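Local structure of tail fiber protein (Acinetobacter phage AM24, 5W5P) at residues Thr104-Cys109 and Asp130-Arg135; Arg135-Asn140 and Cys167-Arg172; Ile204-Arg209 and Asn230-Arg235. The protein is a trimeric phage tailspike that probably recognises, and may cleave, the capsular polysaccharide of its Acinetobacter host. All blocks are in the same frame, centred on the assembly; numbering follows the deposited sequence.

Contact 1: Thr104-Cys109 and Asp130-Arg135; sequences THADPC and DVSYGR
A106 packs its methyl group against the end of helix 122-132 and binds R135 through its backbone. The contact lies where this helix gives way to strand 135-140, the first strand of a parallel beta-helix, the fold shared by many phage tailspikes. The tight part is small and buried. A106 CB sits 3.7 Å from S132 CB, and V131 CG2 touches the same methyl more loosely at 4.3 Å from A106 CB. A128, one turn back in the helix, also meets A106. Beside this patch, A106 N donates to R135 O at 3.2 Å. A106 O in turn pairs with the backbone of W137, so the loop runs beside the start of the strand.

The other side is looser. H105 brings only CB near R135 O, at 3.8 Å, while its ring leads away to stack on W137. That side chain lies about 3 Å from a zinc ion, measured between nearest atoms, and packs on D169 of a second subunit. Y133 is exposed to solvent and has positive phi just after the helix.

S132 links the helix to the strand and holds the turn between them. Its hydroxyl bonds A128 O inside the helix. Its CB faces the A106 methyl, and OG stands 4.0 Å from A106 CB. OG lies between the backbone N and the carbonyl carbon (chi1 66°). There it accepts from R135 N at 2.9 Å, with an N-H...O angle of 163°, which makes an ST motif.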
# COMPACT_ATOMS: atom_id res chain seq x y z
N THR A 104 -34.20 9.66 7.48
CA THR A 104 -32.87 9.12 7.69
C THR A 104 -32.91 7.60 7.67
O THR A 104 -33.70 6.99 6.95
CB THR A 104 -32.29 9.59 9.02
OG1 THR A 104 -32.98 8.94 10.09
CG2 THR A 104 -32.43 11.10 9.16
N HIS A 105 -32.07 7.00 8.50
CA HIS A 105 -31.96 5.55 8.63
C HIS A 105 -32.99 5.02 9.63
O HIS A 105 -33.31 5.67 10.63
CB HIS A 105 -30.55 5.21 9.10
CG HIS A 105 -30.05 6.12 10.18
ND1 HIS A 105 -30.85 6.55 11.22
CD2 HIS A 105 -28.83 6.68 10.40
CE1 HIS A 105 -30.15 7.34 12.02
NE2 HIS A 105 -28.92 7.43 11.55
N ALA A 106 -33.49 3.82 9.35
CA ALA A 106 -34.45 3.18 10.23
C ALA A 106 -33.80 2.68 11.53
O ALA A 106 -32.68 2.18 11.53
CB ALA A 106 -35.13 2.01 9.50
N ASP A 107 -34.55 2.84 12.63
CA ASP A 107 -34.14 2.42 13.97
C ASP A 107 -34.91 1.16 14.33
O ASP A 107 -36.16 1.18 14.28
CB ASP A 107 -34.43 3.55 14.97
CG ASP A 107 -34.07 3.22 16.41
OD1 ASP A 107 -33.64 2.10 16.73
OD2 ASP A 107 -34.19 4.11 17.26
N PRO A 108 -34.26 0.02 14.60
CA PRO A 108 -35.05 -1.16 15.01
C PRO A 108 -35.89 -0.92 16.24
O PRO A 108 -36.86 -1.66 16.46
CB PRO A 108 -33.99 -2.25 15.27
CG PRO A 108 -32.84 -1.82 14.47
CD PRO A 108 -32.83 -0.31 14.48
N CYS A 109 -35.56 0.10 17.05
CA CYS A 109 -36.35 0.38 18.24
C CYS A 109 -37.75 0.86 17.90
O CYS A 109 -38.65 0.73 18.73
CB CYS A 109 -35.65 1.42 19.11
SG CYS A 109 -34.33 0.74 20.15
N ASP A 130 -36.58 -3.85 5.97
CA ASP A 130 -37.55 -3.88 4.88
C ASP A 130 -38.04 -2.49 4.50
O ASP A 130 -38.25 -2.20 3.31
CB ASP A 130 -38.72 -4.79 5.26
CG ASP A 130 -38.27 -6.20 5.59
OD1 ASP A 130 -37.25 -6.65 5.03
OD2 ASP A 130 -38.93 -6.86 6.43
N VAL A 131 -38.23 -1.60 5.48
CA VAL A 131 -38.74 -0.26 5.18
C VAL A 131 -37.64 0.74 4.82
O VAL A 131 -37.96 1.85 4.37
CB VAL A 131 -39.57 0.30 6.36
CG1 VAL A 131 -40.69 -0.67 6.71
CG2 VAL A 131 -38.68 0.56 7.57
N SER A 132 -36.37 0.38 4.99
CA SER A 132 -35.28 1.31 4.75
C SER A 132 -34.45 0.96 3.52
O SER A 132 -33.44 1.63 3.26
CB SER A 132 -34.37 1.38 5.98
OG SER A 132 -33.73 0.14 6.20
N TYR A 133 -34.84 -0.07 2.78
CA TYR A 133 -34.05 -0.60 1.66
C TYR A 133 -32.65 -1.01 2.14
O TYR A 133 -31.65 -0.79 1.45
CB TYR A 133 -33.97 0.41 0.51
CG TYR A 133 -35.31 0.80 -0.05
CD1 TYR A 133 -35.98 1.92 0.43
CD2 TYR A 133 -35.92 0.05 -1.06
CE1 TYR A 133 -37.22 2.29 -0.08
CE2 TYR A 133 -37.16 0.41 -1.57
CZ TYR A 133 -37.80 1.53 -1.08
OH TYR A 133 -39.04 1.91 -1.57
N GLY A 134 -32.59 -1.60 3.32
CA GLY A 134 -31.33 -2.07 3.87
C GLY A 134 -30.44 -0.99 4.44
O GLY A 134 -29.24 -0.97 4.16
N ARG A 135 -30.99 -0.07 5.23
CA ARG A 135 -30.18 0.99 5.84
C ARG A 135 -30.63 1.11 7.30
O ARG A 135 -31.57 1.85 7.62
CB ARG A 135 -30.31 2.30 5.08
CG ARG A 135 -29.81 2.19 3.64
CD ARG A 135 -29.62 3.53 2.98
NE ARG A 135 -28.57 4.33 3.61
CZ ARG A 135 -27.28 4.20 3.36
NH1 ARG A 135 -26.86 3.28 2.51
NH2 ARG A 135 -26.40 4.98 3.96

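Contact 2: Arg135-Asn140 and Cys167-Arg172; sequences RVWFGN and CGDGAR. With ZN (zinc ion), chain C.
W137 and C167 face each other in a parallel beta bridge, one rung step of the beta-helix. C167 N donates to V136 O at 3.0 Å, and C167 O takes F138 N at 3.2 Å. The same carbonyl also receives a CA-H...O contact from W137. Further on, G139 O accepts D169 N at 2.8 Å. A weak bond from A171 N reaches the same oxygen, so one acceptor serves two donors where the second strand turns off.

The side chains follow this frame. W137 CG is anti to the backbone N (chi1 170°). C167 SG lies at the edge of the W137 indole, in its plane, 3.9 Å from CD1. The W137 and D169 side chains lie side by side and point the same way, with W137 NE1 3.8 Å from D169 CB. The ring and carboxylate planes stand 56° apart. G139 N sits over the centre of one indole face. F138 turns its ring edge, at CD1, to C167 O, and its CB packs on A171 CB at 3.8 Å.

Outside this shell, F145 meets F138 edge-to-face, and V125 of helix 122-132 and P108 also pack on F138. The next rung binds this one through backbone bonds from G168 to R206 and from G170 to G207. T104 of a neighbouring subunit packs on D169.

D169 OD1 binds a zinc ion at 2.3 Å, while D169 OD2 stays 3.6 Å from the metal. The carboxylate is therefore monodentate, and the zinc would be expected to favour its charged form and draw electron density toward OD1.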
# COMPACT_ATOMS: atom_id res chain seq x y z
N ARG A 135 -30.99 -0.07 5.23
CA ARG A 135 -30.18 0.99 5.84
C ARG A 135 -30.63 1.11 7.30
O ARG A 135 -31.57 1.85 7.62
CB ARG A 135 -30.31 2.30 5.08
CG ARG A 135 -29.81 2.19 3.64
CD ARG A 135 -29.62 3.53 2.98
NE ARG A 135 -28.57 4.33 3.61
CZ ARG A 135 -27.28 4.20 3.36
NH1 ARG A 135 -26.86 3.28 2.51
NH2 ARG A 135 -26.40 4.98 3.96
N VAL A 136 -29.95 0.38 8.18
CA VAL A 136 -30.37 0.22 9.56
C VAL A 136 -29.34 0.89 10.48
O VAL A 136 -28.14 0.84 10.21
CB VAL A 136 -30.55 -1.27 9.90
CG1 VAL A 136 -31.13 -1.46 11.29
CG2 VAL A 136 -31.45 -1.89 8.87
N TRP A 137 -29.83 1.51 11.55
CA TRP A 137 -29.01 2.27 12.49
C TRP A 137 -29.46 1.93 13.90
O TRP A 137 -30.66 2.00 14.20
CB TRP A 137 -29.15 3.78 12.20
CG TRP A 137 -28.56 4.75 13.21
CD1 TRP A 137 -27.29 5.25 13.23
CD2 TRP A 137 -29.26 5.36 14.31
NE1 TRP A 137 -27.15 6.12 14.29
CE2 TRP A 137 -28.34 6.21 14.96
CE3 TRP A 137 -30.56 5.27 14.80
CZ2 TRP A 137 -28.68 6.96 16.09
CZ3 TRP A 137 -30.90 6.02 15.92
CH2 TRP A 137 -29.97 6.85 16.55
N PHE A 138 -28.51 1.56 14.76
CA PHE A 138 -28.83 0.93 16.03
C PHE A 138 -28.76 1.88 17.23
O PHE A 138 -29.08 1.46 18.34
CB PHE A 138 -27.91 -0.27 16.27
CG PHE A 138 -28.27 -1.48 15.45
CD1 PHE A 138 -27.82 -1.61 14.14
CD2 PHE A 138 -29.06 -2.48 15.98
CE1 PHE A 138 -28.14 -2.73 13.39
CE2 PHE A 138 -29.39 -3.60 15.23
CZ PHE A 138 -28.93 -3.72 13.94
N GLY A 139 -28.34 3.13 17.03
CA GLY A 139 -28.38 4.10 18.11
C GLY A 139 -27.09 4.18 18.92
O GLY A 139 -26.02 3.72 18.50
N ASN A 140 -27.21 4.75 20.12
CA ASN A 140 -26.05 5.13 20.92
C ASN A 140 -25.65 4.01 21.89
O ASN A 140 -26.29 2.96 21.97
CB ASN A 140 -26.32 6.43 21.67
CG ASN A 140 -27.42 6.31 22.72
OD1 ASN A 140 -28.35 5.50 22.59
ND2 ASN A 140 -27.33 7.12 23.75
N CYS A 167 -25.16 0.33 10.49
CA CYS A 167 -24.29 1.25 11.21
C CYS A 167 -24.95 1.61 12.54
O CYS A 167 -26.00 1.07 12.91
CB CYS A 167 -24.02 2.50 10.36
SG CYS A 167 -25.48 3.57 10.16
N GLY A 168 -24.33 2.52 13.27
CA GLY A 168 -24.85 2.91 14.56
C GLY A 168 -24.12 4.11 15.10
O GLY A 168 -23.25 4.69 14.44
N ASP A 169 -24.48 4.48 16.32
CA ASP A 169 -23.88 5.60 17.02
C ASP A 169 -23.29 5.16 18.36
O ASP A 169 -23.35 5.88 19.36
CB ASP A 169 -24.90 6.72 17.23
CG ASP A 169 -24.26 8.08 17.29
OD1 ASP A 169 -23.01 8.15 17.41
OD2 ASP A 169 -25.00 9.09 17.23
N GLY A 170 -22.70 3.96 18.38
CA GLY A 170 -22.09 3.42 19.58
C GLY A 170 -22.79 2.23 20.17
O GLY A 170 -22.27 1.63 21.12
N ALA A 171 -23.96 1.85 19.65
CA ALA A 171 -24.72 0.75 20.23
C ALA A 171 -23.93 -0.55 20.17
O ALA A 171 -22.97 -0.70 19.41
CB ALA A 171 -26.06 0.59 19.50
N ARG A 172 -24.35 -1.51 20.99
CA ARG A 172 -23.77 -2.84 21.03
C ARG A 172 -24.77 -3.85 20.50
O ARG A 172 -25.97 -3.75 20.77
CB ARG A 172 -23.34 -3.21 22.45
CG ARG A 172 -22.80 -4.62 22.57
CD ARG A 172 -22.97 -5.15 23.98
NE ARG A 172 -21.85 -4.77 24.82
CZ ARG A 172 -21.97 -4.18 26.01
NH1 ARG A 172 -23.16 -3.91 26.50
NH2 ARG A 172 -20.88 -3.87 26.69
ZN ZN C . -21.53 9.77 16.82

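Contact 3: Ile204-Arg209 and Asn230-Arg235; sequences IGRGLR and NMKGGR
I204 and M231 pair in a parallel bridge between successive rungs of the beta-helix. I204 N donates to N230 O at 3.0 Å, and I204 O accepts K232 N at 3.3 Å. I204 CG2 packs 3.5 Å from CG of M231, a selenomethionine, the two side chains lying side by side and pointing the same way. V221 meets both, V220 meets I204, and L242 and V243 meet M231.

Next the chain makes a type II turn from G205 to L208, closed by L208 N bonding G205 O, and the register slips by one residue. Pairing resumes with R235 N to L208 O at 3.0 Å, before R209 pairs with R235. N265, one rung on, satisfies G234 N and M231 O.

The R206 chain is bent at chi2 and chi3, and its guanidinium lies with one face toward K232 O and G233. K232 O is over the centre of that face, and R206 NH2 reaches K232 CB at 3.6 Å. The polar ends of the other side chains bond elsewhere. N230 ND2 binds E203, and R209 NE binds G170 O. R209 and R235 also bond carbonyls of D161 and G160 of a neighbouring subunit.

Two like charges come close here, R206 NH2 and K232 NZ at 4.1 Å. K232 has a salt bridge to E264 of one neighbouring subunit, and R206 a long, weak ion pair with E203 of another. Both would be expected to ease the repulsion, which suggests that the charge balance relies in part on the trimer.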
# COMPACT_ATOMS: atom_id res chain seq x y z
N ILE A 204 -20.86 -1.92 6.58
CA ILE A 204 -21.29 -2.44 7.87
C ILE A 204 -20.22 -2.14 8.91
O ILE A 204 -19.02 -2.34 8.65
CB ILE A 204 -21.59 -3.95 7.81
CG1 ILE A 204 -21.77 -4.52 9.22
CG2 ILE A 204 -20.48 -4.69 7.07
CD1 ILE A 204 -22.23 -5.96 9.21
N GLY A 205 -20.64 -1.64 10.07
CA GLY A 205 -19.80 -1.56 11.25
C GLY A 205 -19.56 -0.16 11.79
O GLY A 205 -19.20 -0.03 12.97
N ARG A 206 -19.74 0.88 10.98
CA ARG A 206 -19.53 2.25 11.45
C ARG A 206 -20.35 2.53 12.70
O ARG A 206 -21.58 2.46 12.67
CB ARG A 206 -19.88 3.24 10.34
CG ARG A 206 -19.46 4.68 10.62
CD ARG A 206 -17.95 4.84 10.58
NE ARG A 206 -17.40 4.45 9.29
CZ ARG A 206 -16.10 4.35 9.03
NH1 ARG A 206 -15.21 4.62 9.97
NH2 ARG A 206 -15.69 3.98 7.82
N GLY A 207 -19.66 2.81 13.81
CA GLY A 207 -20.34 3.15 15.05
C GLY A 207 -21.04 2.01 15.74
O GLY A 207 -21.97 2.25 16.52
N LEU A 208 -20.62 0.77 15.49
CA LEU A 208 -21.26 -0.42 16.05
C LEU A 208 -20.24 -1.27 16.78
O LEU A 208 -19.08 -1.39 16.35
CB LEU A 208 -21.92 -1.26 14.96
CG LEU A 208 -23.27 -0.80 14.43
CD1 LEU A 208 -23.72 -1.74 13.33
CD2 LEU A 208 -24.29 -0.73 15.56
N ARG A 209 -20.68 -1.89 17.87
CA ARG A 209 -19.86 -2.81 18.65
C ARG A 209 -20.52 -4.18 18.59
O ARG A 209 -21.51 -4.43 19.27
CB ARG A 209 -19.73 -2.32 20.09
CG ARG A 209 -19.04 -0.98 20.24
CD ARG A 209 -19.05 -0.52 21.69
NE ARG A 209 -20.40 -0.18 22.13
CZ ARG A 209 -20.88 -0.44 23.35
NH1 ARG A 209 -20.13 -1.07 24.24
NH2 ARG A 209 -22.11 -0.08 23.67
N ASN A 230 -17.86 -3.69 2.59
CA ASN A 230 -16.89 -2.85 3.28
C ASN A 230 -17.19 -2.91 4.77
O ASN A 230 -18.18 -2.34 5.24
CB ASN A 230 -16.95 -1.41 2.76
CG ASN A 230 -16.17 -1.21 1.48
OD1 ASN A 230 -15.14 -1.84 1.26
ND2 ASN A 230 -16.68 -0.34 0.61
N MSE A 231 -16.36 -3.63 5.52
CA MSE A 231 -16.45 -3.66 6.98
C MSE A 231 -15.43 -2.71 7.59
O MSE A 231 -14.24 -3.03 7.63
CB MSE A 231 -16.22 -5.06 7.52
CG MSE A 231 -17.22 -6.08 7.05
SE MSE A 231 -16.94 -7.83 7.83
CE MSE A 231 -17.84 -7.61 9.54
N LYS A 232 -15.88 -1.55 8.06
CA LYS A 232 -14.98 -0.52 8.54
C LYS A 232 -15.57 0.18 9.76
O LYS A 232 -16.79 0.35 9.87
CB LYS A 232 -14.68 0.52 7.43
CG LYS A 232 -13.93 -0.03 6.22
CD LYS A 232 -14.17 0.80 4.96
CE LYS A 232 -13.63 2.23 5.13
NZ LYS A 232 -14.16 3.17 4.08
N GLY A 233 -14.68 0.59 10.67
CA GLY A 233 -15.06 1.42 11.79
C GLY A 233 -15.74 0.72 12.94
O GLY A 233 -16.22 1.40 13.85
N GLY A 234 -15.80 -0.61 12.94
CA GLY A 234 -16.50 -1.32 13.99
C GLY A 234 -15.61 -1.92 15.05
O GLY A 234 -14.41 -2.14 14.82
N ARG A 235 -16.17 -2.17 16.22
CA ARG A 235 -15.51 -2.91 17.29
C ARG A 235 -16.08 -4.32 17.32
O ARG A 235 -17.29 -4.51 17.24
CB ARG A 235 -15.72 -2.23 18.65
CG ARG A 235 -14.57 -2.43 19.63
CD ARG A 235 -14.59 -3.81 20.27
NE ARG A 235 -13.63 -3.93 21.37
CZ ARG A 235 -12.31 -4.05 21.22
NH1 ARG A 235 -11.77 -4.09 20.01
NH2 ARG A 235 -11.53 -4.13 22.29
O HOH W 1 -16.75 3.78 13.77

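From the N terminus, the chain leaves strand 97-100, passes residues 104-109, and returns through helix 122-132. Contact 1 closes that loop at the start of strand 135-140. Contact 2 begins at R135, which both share, and closes the next circuit, through strands 144-147 and 151-153, at strand 164-169. Contact 3 closes a later circuit, from strand 199-204 to 229-232. The three follow in series; none nests in or crosses another. Contacts 1 and 2 touch directly, as do contacts 2 and 3. Contacts 1 and 3 have centres about 17 Å apart and do not touch. Together they join the helix to successive beta-helix rungs.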